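Side-chain contacts in TnpArep for protein (Escherichia coli, PDB 4ER8), which binds the hairpins of repetitive extragenic palindromes and, as a transposase, cleaves and recombines the DNA elements that contain them: residues 5-10 with 102-107; 58-63 with 75-80; 120-125 with 159-164. All blocks are in the same frame, centred on the assembly; numbering follows the deposited sequence.

Contact 1 of 3, residues 5-10 with 102-107; sequences RRYYIK and AIRNTK. With nucleotides of chain B.
Tyr7 lays one face of its phenol ring over the methyl group of Ala102, a CH-pi contact in which Ala102 CB stands 3.7 Å from the Tyr7 ring centroid and 10° off the ring normal. The ring gets there because CG is anti to the backbone N (chi1 -177°). Farther out, the aliphatic part of Arg104 crosses the phenol at about a right angle, its CG 3.8 Å from Tyr7 OH; bends at chi2 and chi3 bring this chain back toward the ring. The pairing joins the loop before strand 13-19 to the end of edge strand 99-102 in the antiparallel sheet, where both backbones read the first guanine of the DNA. Ala102 N donates to O6 of DG1 of chain B (2.9 Å), and N2 of that base donates to Arg5 O (3.0 Å), while Tyr7 CD2 meets its C6 obliquely at 3.6 Å. With an alanine in place of Tyr7, the Ala102 methyl and the guanine would probably lose the aromatic surface both touch, and a gap would open where the ring now lies. Next in sequence, Arg6 turns the edge of its guanidinium to the phosphate of DC31 of chain B, NE bonding OP1 at 2.8 Å and NH2 bonding OP2 at 3.1 Å.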
# COMPACT_ATOMS: atom_id res chain seq x y z
N ARG A 5 -8.48 -6.78 15.98
CA ARG A 5 -7.32 -6.70 16.83
C ARG A 5 -6.06 -6.81 15.98
O ARG A 5 -5.93 -7.75 15.21
CB ARG A 5 -7.37 -7.79 17.88
CG ARG A 5 -6.03 -8.06 18.51
CD ARG A 5 -6.07 -9.36 19.32
NE ARG A 5 -4.88 -9.37 20.12
CZ ARG A 5 -4.35 -10.44 20.69
NH1 ARG A 5 -4.90 -11.65 20.56
NH2 ARG A 5 -3.22 -10.29 21.38
N ARG A 6 -5.12 -5.87 16.13
CA ARG A 6 -3.93 -5.89 15.31
C ARG A 6 -3.22 -7.22 15.50
O ARG A 6 -3.13 -7.76 16.60
CB ARG A 6 -3.03 -4.72 15.60
CG ARG A 6 -3.61 -3.35 15.19
CD ARG A 6 -4.25 -3.35 13.80
NE ARG A 6 -4.37 -2.01 13.23
CZ ARG A 6 -5.02 -1.71 12.09
NH1 ARG A 6 -5.66 -2.64 11.41
NH2 ARG A 6 -5.03 -0.47 11.64
N TYR A 7 -2.77 -7.81 14.42
CA TYR A 7 -2.12 -9.07 14.54
C TYR A 7 -0.61 -8.78 14.58
O TYR A 7 0.02 -8.50 13.55
CB TYR A 7 -2.60 -9.91 13.37
CG TYR A 7 -2.19 -11.35 13.19
CD1 TYR A 7 -0.84 -11.74 13.21
CD2 TYR A 7 -3.15 -12.30 12.81
CE1 TYR A 7 -0.47 -13.07 12.92
CE2 TYR A 7 -2.81 -13.61 12.53
CZ TYR A 7 -1.47 -14.01 12.58
OH TYR A 7 -1.12 -15.33 12.29
N TYR A 8 -0.04 -8.79 15.78
CA TYR A 8 1.37 -8.42 15.96
C TYR A 8 2.26 -9.64 16.04
O TYR A 8 2.04 -10.53 16.85
CB TYR A 8 1.58 -7.59 17.23
CG TYR A 8 1.04 -6.17 17.19
CD1 TYR A 8 0.03 -5.78 18.06
CD2 TYR A 8 1.54 -5.25 16.32
CE1 TYR A 8 -0.43 -4.48 18.06
CE2 TYR A 8 1.05 -3.93 16.30
CZ TYR A 8 0.07 -3.57 17.16
OH TYR A 8 -0.40 -2.27 17.16
N ILE A 9 3.26 -9.68 15.17
CA ILE A 9 4.20 -10.79 15.22
C ILE A 9 5.52 -10.25 14.79
O ILE A 9 5.62 -9.59 13.77
CB ILE A 9 3.74 -12.05 14.40
CG1 ILE A 9 4.66 -13.25 14.70
CG2 ILE A 9 3.73 -11.76 12.93
CD1 ILE A 9 4.09 -14.67 14.34
N LYS A 10 6.55 -10.51 15.60
CA LYS A 10 7.87 -9.95 15.29
C LYS A 10 8.44 -10.57 14.02
O LYS A 10 8.32 -11.76 13.83
CB LYS A 10 8.82 -10.07 16.47
CG LYS A 10 8.38 -9.23 17.67
CD LYS A 10 9.24 -9.51 18.90
CE LYS A 10 8.84 -8.61 20.05
NZ LYS A 10 9.92 -8.59 21.07
N ALA A 102 -2.13 -10.19 8.02
CA ALA A 102 -0.89 -10.91 8.18
C ALA A 102 -0.75 -12.02 7.13
O ALA A 102 -1.64 -12.91 7.04
CB ALA A 102 -0.87 -11.51 9.53
N ILE A 103 0.37 -11.99 6.39
CA ILE A 103 0.67 -13.05 5.43
C ILE A 103 1.53 -14.17 6.00
O ILE A 103 2.71 -14.00 6.26
CB ILE A 103 1.35 -12.50 4.22
CG1 ILE A 103 0.36 -11.65 3.45
CG2 ILE A 103 1.84 -13.64 3.33
CD1 ILE A 103 1.00 -10.67 2.61
N ARG A 104 0.92 -15.35 6.12
CA ARG A 104 1.54 -16.50 6.79
C ARG A 104 2.24 -17.51 5.85
O ARG A 104 2.96 -18.37 6.36
CB ARG A 104 0.47 -17.23 7.63
CG ARG A 104 -0.09 -16.44 8.84
CD ARG A 104 -1.02 -15.18 8.47
NE ARG A 104 -2.45 -15.42 8.13
CZ ARG A 104 -2.91 -15.79 6.91
NH1 ARG A 104 -2.09 -15.98 5.86
NH2 ARG A 104 -4.23 -15.97 6.76
N ASN A 105 2.03 -17.42 4.53
CA ASN A 105 2.58 -18.40 3.54
C ASN A 105 2.79 -17.82 2.15
O ASN A 105 2.12 -16.83 1.78
CB ASN A 105 1.66 -19.63 3.38
CG ASN A 105 0.34 -19.28 2.72
OD1 ASN A 105 -0.68 -19.08 3.39
ND2 ASN A 105 0.34 -19.19 1.41
N THR A 106 3.64 -18.48 1.36
CA THR A 106 3.98 -17.98 0.02
C THR A 106 2.84 -17.74 -0.96
O THR A 106 2.84 -16.74 -1.67
CB THR A 106 4.98 -18.87 -0.66
OG1 THR A 106 6.06 -19.09 0.24
CG2 THR A 106 5.53 -18.18 -1.92
N LYS A 107 1.88 -18.65 -1.02
CA LYS A 107 0.74 -18.46 -1.91
C LYS A 107 0.06 -17.15 -1.61
O LYS A 107 -0.05 -16.31 -2.49
CB LYS A 107 -0.26 -19.62 -1.86
CG LYS A 107 0.23 -20.87 -2.63
CD LYS A 107 -0.89 -21.89 -2.91
CE LYS A 107 -0.45 -23.30 -2.44
NZ LYS A 107 -0.69 -24.39 -3.47
O5' DG B 1 -9.90 -16.00 11.22
C5' DG B 1 -10.85 -15.64 12.28
C4' DG B 1 -10.66 -14.25 12.85
O4' DG B 1 -9.22 -13.98 13.11
C3' DG B 1 -11.10 -13.14 11.91
O3' DG B 1 -12.50 -13.01 11.89
C2' DG B 1 -10.37 -11.97 12.60
C1' DG B 1 -9.02 -12.59 12.97
N9 DG B 1 -8.00 -12.54 11.96
C8 DG B 1 -7.71 -13.56 11.08
N7 DG B 1 -6.72 -13.24 10.25
C5 DG B 1 -6.31 -11.96 10.63
C6 DG B 1 -5.26 -11.16 10.12
O6 DG B 1 -4.50 -11.46 9.17
N1 DG B 1 -5.14 -9.91 10.77
C2 DG B 1 -5.98 -9.55 11.80
N2 DG B 1 -5.77 -8.34 12.31
N3 DG B 1 -6.97 -10.32 12.31
C4 DG B 1 -7.09 -11.51 11.68
P DC B 31 -3.26 0.85 14.82
OP1 DC B 31 -2.49 -0.30 14.37
OP2 DC B 31 -4.51 1.25 14.19
O5' DC B 31 -3.52 0.64 16.37
C5' DC B 31 -2.52 0.17 17.31
C4' DC B 31 -3.17 -0.13 18.66
O4' DC B 31 -3.66 1.14 19.15
C3' DC B 31 -4.39 -1.08 18.63
O3' DC B 31 -4.01 -2.12 19.42
C2' DC B 31 -5.52 -0.33 19.31
C1' DC B 31 -4.86 0.93 19.84
N1 DC B 31 -5.64 2.11 19.49
C2 DC B 31 -6.23 2.86 20.49
O2 DC B 31 -6.02 2.46 21.65
N3 DC B 31 -6.96 3.96 20.13
C4 DC B 31 -7.12 4.32 18.84
N4 DC B 31 -7.85 5.43 18.48
C5 DC B 31 -6.54 3.53 17.82
C6 DC B 31 -5.81 2.46 18.18
P DG B 32 -4.73 -3.52 19.70
OP1 DG B 32 -3.66 -4.44 20.24
OP2 DG B 32 -5.46 -3.84 18.46
O5' DG B 32 -5.78 -3.24 20.87
C5' DG B 32 -5.30 -2.78 22.10
C4' DG B 32 -6.46 -2.34 22.99
O4' DG B 32 -7.19 -1.24 22.44
C3' DG B 32 -7.53 -3.37 23.28
O3' DG B 32 -7.94 -3.16 24.68
C2' DG B 32 -8.58 -3.11 22.18
C1' DG B 32 -8.52 -1.58 22.15
N9 DG B 32 -8.93 -0.83 20.94
C8 DG B 32 -8.93 -1.17 19.60
N7 DG B 32 -9.37 -0.21 18.81
C5 DG B 32 -9.69 0.83 19.66
C6 DG B 32 -10.23 2.11 19.38
O6 DG B 32 -10.54 2.62 18.29
N1 DG B 32 -10.39 2.86 20.54
C2 DG B 32 -10.10 2.40 21.81
N2 DG B 32 -10.34 3.27 22.79
N3 DG B 32 -9.60 1.19 22.10
C4 DG B 32 -9.42 0.47 20.97

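Contact 2 of 3, residues 58-63 with 75-80; sequences EHMHCI and SRWREI. With NI (nickel (II) ion), chain C; nucleotides of chain B.
Trp77 and Cys62 mark the nearest approach of the two backbones, their CA atoms 11.5 Å apart, so strand 59-63 and the turn of helix 73-87 at 75-80 meet through side chains alone. Along the strand the side chains alternate: Met60 and Cys62 point toward the helix, while His61 points away from it. Trp77 bridges the separation with the far rim of its six-membered ring. Met60, its chain extended beyond CG, comes from the opposite direction and sets CE 3.4 Å from Trp77 CZ3, oblique to the ring. Cys62 takes the edge: SG lies 3.5 Å from Trp77 CZ2, and its line to the centre of the six-membered ring runs 77° off the normal, a sulfur-aromatic contact made near the ring plane. All three residues are buried, and Trp53 of strand 49-55 and Val18 of strand 13-19 extend this apolar layer. Arg78, on the same helix, instead faces the DNA: NE donates to O2 of DT29 of chain B (3.3 Å), and O2 of DT11 of chain B sits over one face of the guanidinium. Across the sheet, His59 NE2 and His61 NE2 bind nickel at 2.1 and 2.0 Å respectively. His59 ND1 donates nearly in its ring plane to the syn side of Glu58 OE1 (2.7 Å), though tilted out of the carboxylate plane, which would fix the rotation of the imidazole. Two metal-binding histidines flanking a hydrophobic residue, here Met60, whose side chain packs on a helix behind the sheet, form the HUH motif of this nuclease superfamily.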
# COMPACT_ATOMS: atom_id res chain seq x y z
N GLU A 58 -6.40 8.08 -4.87
CA GLU A 58 -7.06 8.27 -3.57
C GLU A 58 -6.93 7.16 -2.50
O GLU A 58 -7.67 7.20 -1.52
CB GLU A 58 -8.55 8.59 -3.75
CG GLU A 58 -9.25 7.72 -4.81
CD GLU A 58 -9.06 6.24 -4.58
OE1 GLU A 58 -8.31 5.60 -5.33
OE2 GLU A 58 -9.67 5.72 -3.64
N HIS A 59 -6.02 6.20 -2.67
CA HIS A 59 -5.77 5.16 -1.67
C HIS A 59 -4.57 4.36 -2.12
O HIS A 59 -4.09 4.53 -3.24
CB HIS A 59 -7.00 4.23 -1.51
CG HIS A 59 -7.17 3.19 -2.58
ND1 HIS A 59 -7.52 3.49 -3.88
CD2 HIS A 59 -7.10 1.83 -2.52
CE1 HIS A 59 -7.66 2.37 -4.57
NE2 HIS A 59 -7.39 1.35 -3.77
N MET A 60 -4.07 3.50 -1.25
CA MET A 60 -2.93 2.72 -1.60
C MET A 60 -3.04 1.40 -0.90
O MET A 60 -3.74 1.29 0.11
CB MET A 60 -1.64 3.47 -1.25
CG MET A 60 -1.34 3.73 0.22
SD MET A 60 -0.14 5.15 0.43
CE MET A 60 -0.14 5.29 2.18
N HIS A 61 -2.37 0.39 -1.46
CA HIS A 61 -2.25 -0.92 -0.86
C HIS A 61 -0.79 -1.26 -0.83
O HIS A 61 -0.07 -0.91 -1.77
CB HIS A 61 -2.90 -1.95 -1.75
CG HIS A 61 -4.33 -1.68 -2.05
ND1 HIS A 61 -5.34 -1.97 -1.16
CD2 HIS A 61 -4.93 -1.17 -3.15
CE1 HIS A 61 -6.50 -1.63 -1.69
NE2 HIS A 61 -6.28 -1.16 -2.90
N CYS A 62 -0.33 -1.96 0.19
CA CYS A 62 1.08 -2.36 0.16
C CYS A 62 1.43 -3.57 1.04
O CYS A 62 0.62 -4.01 1.86
CB CYS A 62 1.94 -1.16 0.51
SG CYS A 62 1.72 -0.71 2.20
N ILE A 63 2.62 -4.12 0.85
CA ILE A 63 3.14 -5.22 1.70
C ILE A 63 4.50 -4.90 2.35
O ILE A 63 5.44 -4.51 1.64
CB ILE A 63 3.30 -6.50 0.91
CG1 ILE A 63 1.95 -6.92 0.31
CG2 ILE A 63 3.80 -7.57 1.82
CD1 ILE A 63 2.05 -7.98 -0.82
N SER A 75 3.25 2.39 14.60
CA SER A 75 4.08 3.61 14.58
C SER A 75 4.40 4.00 13.16
O SER A 75 4.20 5.15 12.76
CB SER A 75 5.35 3.35 15.33
OG SER A 75 5.02 2.97 16.64
N ARG A 76 4.89 3.03 12.40
CA ARG A 76 5.34 3.33 11.07
C ARG A 76 4.24 4.00 10.27
O ARG A 76 4.49 4.98 9.60
CB ARG A 76 5.94 2.10 10.39
CG ARG A 76 7.22 1.57 11.10
CD ARG A 76 7.69 0.26 10.47
NE ARG A 76 9.00 -0.23 10.90
CZ ARG A 76 9.25 -0.94 12.01
NH1 ARG A 76 8.29 -1.21 12.89
NH2 ARG A 76 10.49 -1.38 12.27
N TRP A 77 2.99 3.50 10.37
CA TRP A 77 1.92 4.08 9.59
C TRP A 77 1.57 5.41 10.19
O TRP A 77 1.11 6.32 9.49
CB TRP A 77 0.68 3.20 9.59
CG TRP A 77 0.61 2.24 8.46
CD1 TRP A 77 0.44 0.91 8.56
CD2 TRP A 77 0.73 2.53 7.06
NE1 TRP A 77 0.46 0.34 7.31
CE2 TRP A 77 0.62 1.31 6.37
CE3 TRP A 77 0.92 3.71 6.33
CZ2 TRP A 77 0.69 1.22 4.98
CZ3 TRP A 77 0.97 3.62 4.94
CH2 TRP A 77 0.86 2.38 4.28
N ARG A 78 1.75 5.53 11.49
CA ARG A 78 1.32 6.77 12.11
C ARG A 78 2.22 7.89 11.64
O ARG A 78 1.73 8.97 11.26
CB ARG A 78 1.29 6.70 13.61
CG ARG A 78 0.71 7.94 14.19
CD ARG A 78 1.40 8.34 15.45
NE ARG A 78 1.09 7.54 16.64
CZ ARG A 78 2.02 6.93 17.37
NH1 ARG A 78 3.33 7.00 17.03
NH2 ARG A 78 1.64 6.26 18.45
N GLU A 79 3.51 7.62 11.58
CA GLU A 79 4.40 8.64 11.11
C GLU A 79 4.15 8.92 9.63
O GLU A 79 4.04 10.09 9.24
CB GLU A 79 5.86 8.29 11.41
CG GLU A 79 6.27 8.25 12.93
CD GLU A 79 5.86 9.51 13.75
OE1 GLU A 79 5.72 10.63 13.16
OE2 GLU A 79 5.70 9.36 14.99
N ILE A 80 3.97 7.89 8.80
CA ILE A 80 3.82 8.16 7.37
C ILE A 80 2.68 9.10 7.07
O ILE A 80 2.87 10.11 6.41
CB ILE A 80 3.70 6.88 6.51
CG1 ILE A 80 4.97 6.03 6.63
CG2 ILE A 80 3.45 7.21 5.05
CD1 ILE A 80 4.78 4.66 6.13
NI NI C . -7.58 -0.65 -4.34
P DT B 29 -2.97 12.85 10.45
OP1 DT B 29 -2.14 12.49 9.27
OP2 DT B 29 -4.36 13.34 10.31
O5' DT B 29 -2.89 11.70 11.57
C5' DT B 29 -1.67 10.93 11.60
C4' DT B 29 -1.80 9.67 12.44
O4' DT B 29 -1.83 10.09 13.79
C3' DT B 29 -3.08 8.86 12.23
O3' DT B 29 -2.73 7.52 11.83
C2' DT B 29 -3.83 8.96 13.56
C1' DT B 29 -2.71 9.28 14.53
N1 DT B 29 -3.16 10.11 15.68
C2 DT B 29 -2.65 9.83 16.92
O2 DT B 29 -1.86 8.94 17.10
N3 DT B 29 -3.09 10.62 17.94
C4 DT B 29 -4.00 11.65 17.80
O4 DT B 29 -4.38 12.32 18.72
C5 DT B 29 -4.50 11.89 16.49
C7 DT B 29 -5.50 12.98 16.33
C6 DT B 29 -4.06 11.13 15.48
P DC B 30 -3.77 6.32 11.87
OP1 DC B 30 -3.54 5.47 10.69
OP2 DC B 30 -5.15 6.82 12.12
O5' DC B 30 -3.31 5.57 13.22
C5' DC B 30 -2.03 5.02 13.30
C4' DC B 30 -1.76 4.37 14.66
O4' DC B 30 -1.79 5.39 15.66
C3' DC B 30 -2.76 3.36 15.15
O3' DC B 30 -2.29 2.11 14.75
C2' DC B 30 -2.67 3.48 16.66
C1' DC B 30 -2.31 4.93 16.88
N1 DC B 30 -3.42 5.88 17.25
C2 DC B 30 -3.77 6.10 18.56
O2 DC B 30 -3.17 5.46 19.41
N3 DC B 30 -4.76 7.00 18.88
C4 DC B 30 -5.40 7.66 17.91
N4 DC B 30 -6.34 8.52 18.24
C5 DC B 30 -5.06 7.47 16.54
C6 DC B 30 -4.07 6.59 16.27
P DT B 11 3.50 6.76 26.16
OP1 DT B 11 4.54 5.87 26.77
OP2 DT B 11 3.28 8.18 26.55
O5' DT B 11 3.70 6.80 24.57
C5' DT B 11 4.03 5.62 23.88
C4' DT B 11 4.20 6.05 22.46
O4' DT B 11 3.09 6.92 22.15
C3' DT B 11 5.46 6.88 22.20
O3' DT B 11 6.08 6.25 21.11
C2' DT B 11 4.95 8.26 21.81
C1' DT B 11 3.53 7.99 21.35
N1 DT B 11 2.57 9.11 21.63
C2 DT B 11 2.10 9.88 20.57
O2 DT B 11 2.45 9.72 19.42
N3 DT B 11 1.22 10.88 20.89
C4 DT B 11 0.78 11.17 22.16
O4 DT B 11 -0.01 12.09 22.37
C5 DT B 11 1.29 10.33 23.23
C7 DT B 11 0.83 10.59 24.63
C6 DT B 11 2.16 9.35 22.93

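Contact 3 of 3, residues 120-125 with 159-164; sequences PVKHGW and AGERII. With NI (nickel (II) ion), chain C; nucleotides of chain B.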
# COMPACT_ATOMS: atom_id res chain seq x y z
N PRO A 120 -4.54 -1.10 -10.17
CA PRO A 120 -4.87 0.07 -11.02
C PRO A 120 -5.87 -0.32 -12.09
O PRO A 120 -6.64 0.54 -12.58
CB PRO A 120 -3.54 0.44 -11.63
CG PRO A 120 -2.53 0.06 -10.52
CD PRO A 120 -3.09 -1.21 -9.88
N VAL A 121 -5.89 -1.61 -12.43
CA VAL A 121 -6.74 -2.10 -13.51
C VAL A 121 -8.10 -2.38 -12.93
O VAL A 121 -9.08 -1.93 -13.47
CB VAL A 121 -6.13 -3.34 -14.22
CG1 VAL A 121 -7.16 -4.11 -15.06
CG2 VAL A 121 -4.98 -2.94 -15.06
N LYS A 122 -8.16 -3.12 -11.84
CA LYS A 122 -9.44 -3.29 -11.12
C LYS A 122 -10.16 -1.95 -10.90
O LYS A 122 -11.36 -1.89 -10.95
CB LYS A 122 -9.22 -4.01 -9.78
CG LYS A 122 -10.45 -4.13 -8.88
CD LYS A 122 -10.08 -4.55 -7.44
CE LYS A 122 -11.32 -4.91 -6.62
NZ LYS A 122 -12.08 -6.13 -7.09
N HIS A 123 -9.43 -0.88 -10.67
CA HIS A 123 -10.08 0.35 -10.31
C HIS A 123 -10.48 1.19 -11.53
O HIS A 123 -11.15 2.25 -11.40
CB HIS A 123 -9.23 1.15 -9.33
CG HIS A 123 -9.21 0.61 -7.94
ND1 HIS A 123 -10.35 0.51 -7.16
CD2 HIS A 123 -8.19 0.18 -7.16
CE1 HIS A 123 -10.03 0.04 -5.96
NE2 HIS A 123 -8.73 -0.18 -5.94
N GLY A 124 -10.08 0.72 -12.71
CA GLY A 124 -10.49 1.32 -13.98
C GLY A 124 -9.57 2.41 -14.49
O GLY A 124 -9.86 3.05 -15.49
N TRP A 125 -8.46 2.63 -13.80
CA TRP A 125 -7.50 3.62 -14.24
C TRP A 125 -6.81 3.24 -15.55
O TRP A 125 -6.63 4.10 -16.40
CB TRP A 125 -6.45 3.93 -13.16
CG TRP A 125 -7.08 4.46 -11.90
CD1 TRP A 125 -7.22 3.81 -10.71
CD2 TRP A 125 -7.70 5.75 -11.73
NE1 TRP A 125 -7.85 4.61 -9.80
CE2 TRP A 125 -8.16 5.81 -10.39
CE3 TRP A 125 -7.90 6.87 -12.56
CZ2 TRP A 125 -8.84 6.94 -9.87
CZ3 TRP A 125 -8.57 8.01 -12.03
CH2 TRP A 125 -9.03 8.02 -10.70
N ALA A 159 -10.28 -6.80 1.31
CA ALA A 159 -8.91 -6.30 1.21
C ALA A 159 -8.80 -4.84 1.68
O ALA A 159 -7.85 -4.13 1.33
CB ALA A 159 -8.47 -6.40 -0.23
N GLY A 160 -9.78 -4.38 2.44
CA GLY A 160 -9.78 -3.03 2.94
C GLY A 160 -10.27 -1.96 1.99
O GLY A 160 -10.33 -0.79 2.39
N GLU A 161 -10.60 -2.31 0.74
CA GLU A 161 -11.15 -1.28 -0.19
C GLU A 161 -12.37 -0.53 0.37
O GLU A 161 -13.19 -1.08 1.13
CB GLU A 161 -11.49 -1.85 -1.57
CG GLU A 161 -10.38 -2.67 -2.27
CD GLU A 161 -9.36 -1.83 -3.02
OE1 GLU A 161 -9.29 -0.59 -2.83
OE2 GLU A 161 -8.60 -2.42 -3.82
N ARG A 162 -12.47 0.75 -0.01
CA ARG A 162 -13.66 1.55 0.28
C ARG A 162 -14.91 0.90 -0.31
O ARG A 162 -14.84 0.26 -1.38
CB ARG A 162 -13.47 3.00 -0.16
CG ARG A 162 -13.77 3.27 -1.58
CD ARG A 162 -12.95 4.49 -2.10
NE ARG A 162 -13.09 5.63 -1.22
CZ ARG A 162 -12.16 6.55 -1.03
NH1 ARG A 162 -11.00 6.50 -1.65
NH2 ARG A 162 -12.41 7.55 -0.18
N ILE A 163 -16.02 1.02 0.41
CA ILE A 163 -17.33 0.56 -0.03
C ILE A 163 -17.67 1.17 -1.39
O ILE A 163 -17.54 2.39 -1.57
CB ILE A 163 -18.45 0.90 1.03
CG1 ILE A 163 -18.22 2.28 1.68
CG2 ILE A 163 -18.43 -0.10 2.19
CD1 ILE A 163 -18.12 3.58 0.70
N ILE A 164 -18.06 0.33 -2.36
CA ILE A 164 -18.48 0.84 -3.68
C ILE A 164 -19.96 1.20 -3.63
O ILE A 164 -20.83 0.32 -3.61
CB ILE A 164 -18.13 -0.11 -4.93
CG1 ILE A 164 -18.57 -1.57 -4.72
CG2 ILE A 164 -16.63 -0.03 -5.29
CD1 ILE A 164 -18.87 -2.35 -6.04
NI NI C . -7.58 -0.65 -4.34
P DG B 4 -16.11 0.09 11.36
OP1 DG B 4 -15.99 0.50 12.77
OP2 DG B 4 -17.30 -0.60 10.81
O5' DG B 4 -15.92 1.45 10.55
C5' DG B 4 -14.80 2.27 10.72
C4' DG B 4 -14.70 3.17 9.50
O4' DG B 4 -14.53 2.29 8.36
C3' DG B 4 -15.92 4.03 9.18
O3' DG B 4 -15.46 5.18 8.52
C2' DG B 4 -16.70 3.17 8.18
C1' DG B 4 -15.54 2.61 7.37
N9 DG B 4 -15.80 1.39 6.59
C8 DG B 4 -16.83 0.49 6.75
N7 DG B 4 -16.80 -0.52 5.94
C5 DG B 4 -15.66 -0.29 5.18
C6 DG B 4 -15.08 -1.07 4.12
O6 DG B 4 -15.52 -2.15 3.64
N1 DG B 4 -13.89 -0.51 3.60
C2 DG B 4 -13.34 0.63 4.08
N2 DG B 4 -12.23 1.03 3.46
N3 DG B 4 -13.87 1.37 5.07
C4 DG B 4 -15.03 0.86 5.58
P DA B 3 -14.22 -5.22 11.99
OP1 DA B 3 -13.85 -4.22 12.99
OP2 DA B 3 -15.39 -6.02 12.35
O5' DA B 3 -14.42 -4.74 10.48
C5' DA B 3 -13.44 -4.00 9.78
C4' DA B 3 -13.47 -2.54 10.27
O4' DA B 3 -12.43 -1.78 9.62
C3' DA B 3 -14.74 -1.76 10.06
O3' DA B 3 -14.78 -0.82 11.05
C2' DA B 3 -14.48 -1.10 8.72
C1' DA B 3 -12.99 -0.75 8.86
N9 DA B 3 -12.13 -0.72 7.67
C8 DA B 3 -12.18 -1.50 6.55
N7 DA B 3 -11.23 -1.23 5.69
C5 DA B 3 -10.52 -0.20 6.27
C6 DA B 3 -9.39 0.55 5.85
N6 DA B 3 -8.71 0.38 4.68
N1 DA B 3 -8.95 1.48 6.72
C2 DA B 3 -9.59 1.65 7.86
N3 DA B 3 -10.66 1.04 8.34
C4 DA B 3 -11.06 0.11 7.49
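Metal coordination brings His123 and Glu161 together from opposite directions. NE2 of His123 binds the nickel ion at 2.0 Å, and the Glu161 carboxylate takes it with both oxygens, OE1 at 2.3 Å and OE2 at 2.1 Å from the metal. The imidazole presents its edge to the carboxylate, the two planes 78° apart, and a bend at chi2 (-83°) swings the glutamate end round to the ion. His59, His61 and Asn119 complete a shell of six donor atoms from five residues. This is the metal site of an HUH nuclease, here occupied by nickel: the histidine pair comes from the sheet, Asn119 from the last turn of helix 106-122, His123 from just beyond that range, and Glu161 from the C-terminal loop. Past His123 the chain leaves the helix in a Schellman motif, with Gly124 at positive phi (91°). Among side-chain hydrogen bonds, Glu161 OE2 is also joined to Tyr115 OH. Lys122 passes by, its CD 4.5 Å from Glu161 OE2; NZ makes a salt bridge to Asp156 and a hydrogen bond to Thr155 O. Backbone hydrogen bonds join the same loop to DNA: Gly160 O accepts from N2 of DG4 of chain B (2.8 Å) and from N6 of DA3 of chain B, and Glu161 O accepts from N1 of DG4 of chain B at 2.6 Å.

From the N terminus, the loop at 5-10 opens contact 1, which closes only at 102-107, after strands 13-19, 49-55 and 59-65, three helices and most of strand 99-102. Contact 2 is nested inside that large loop, binding strand 59-65 to helix 73-87 across a short connection; the two contacts touch where Ile103 CD1 lies 4.3 Å from Ile63 CG2. Contact 3 follows in series, running from the end of helix 106-122, at whose start contact 1 closes, to the C-terminal loop and closing a loop that holds helix 137-142. The nickel ion joins contacts 2 and 3, and a salt bridge from Glu58, just before the strand, to Arg162 of the C-terminal loop adds a second tie.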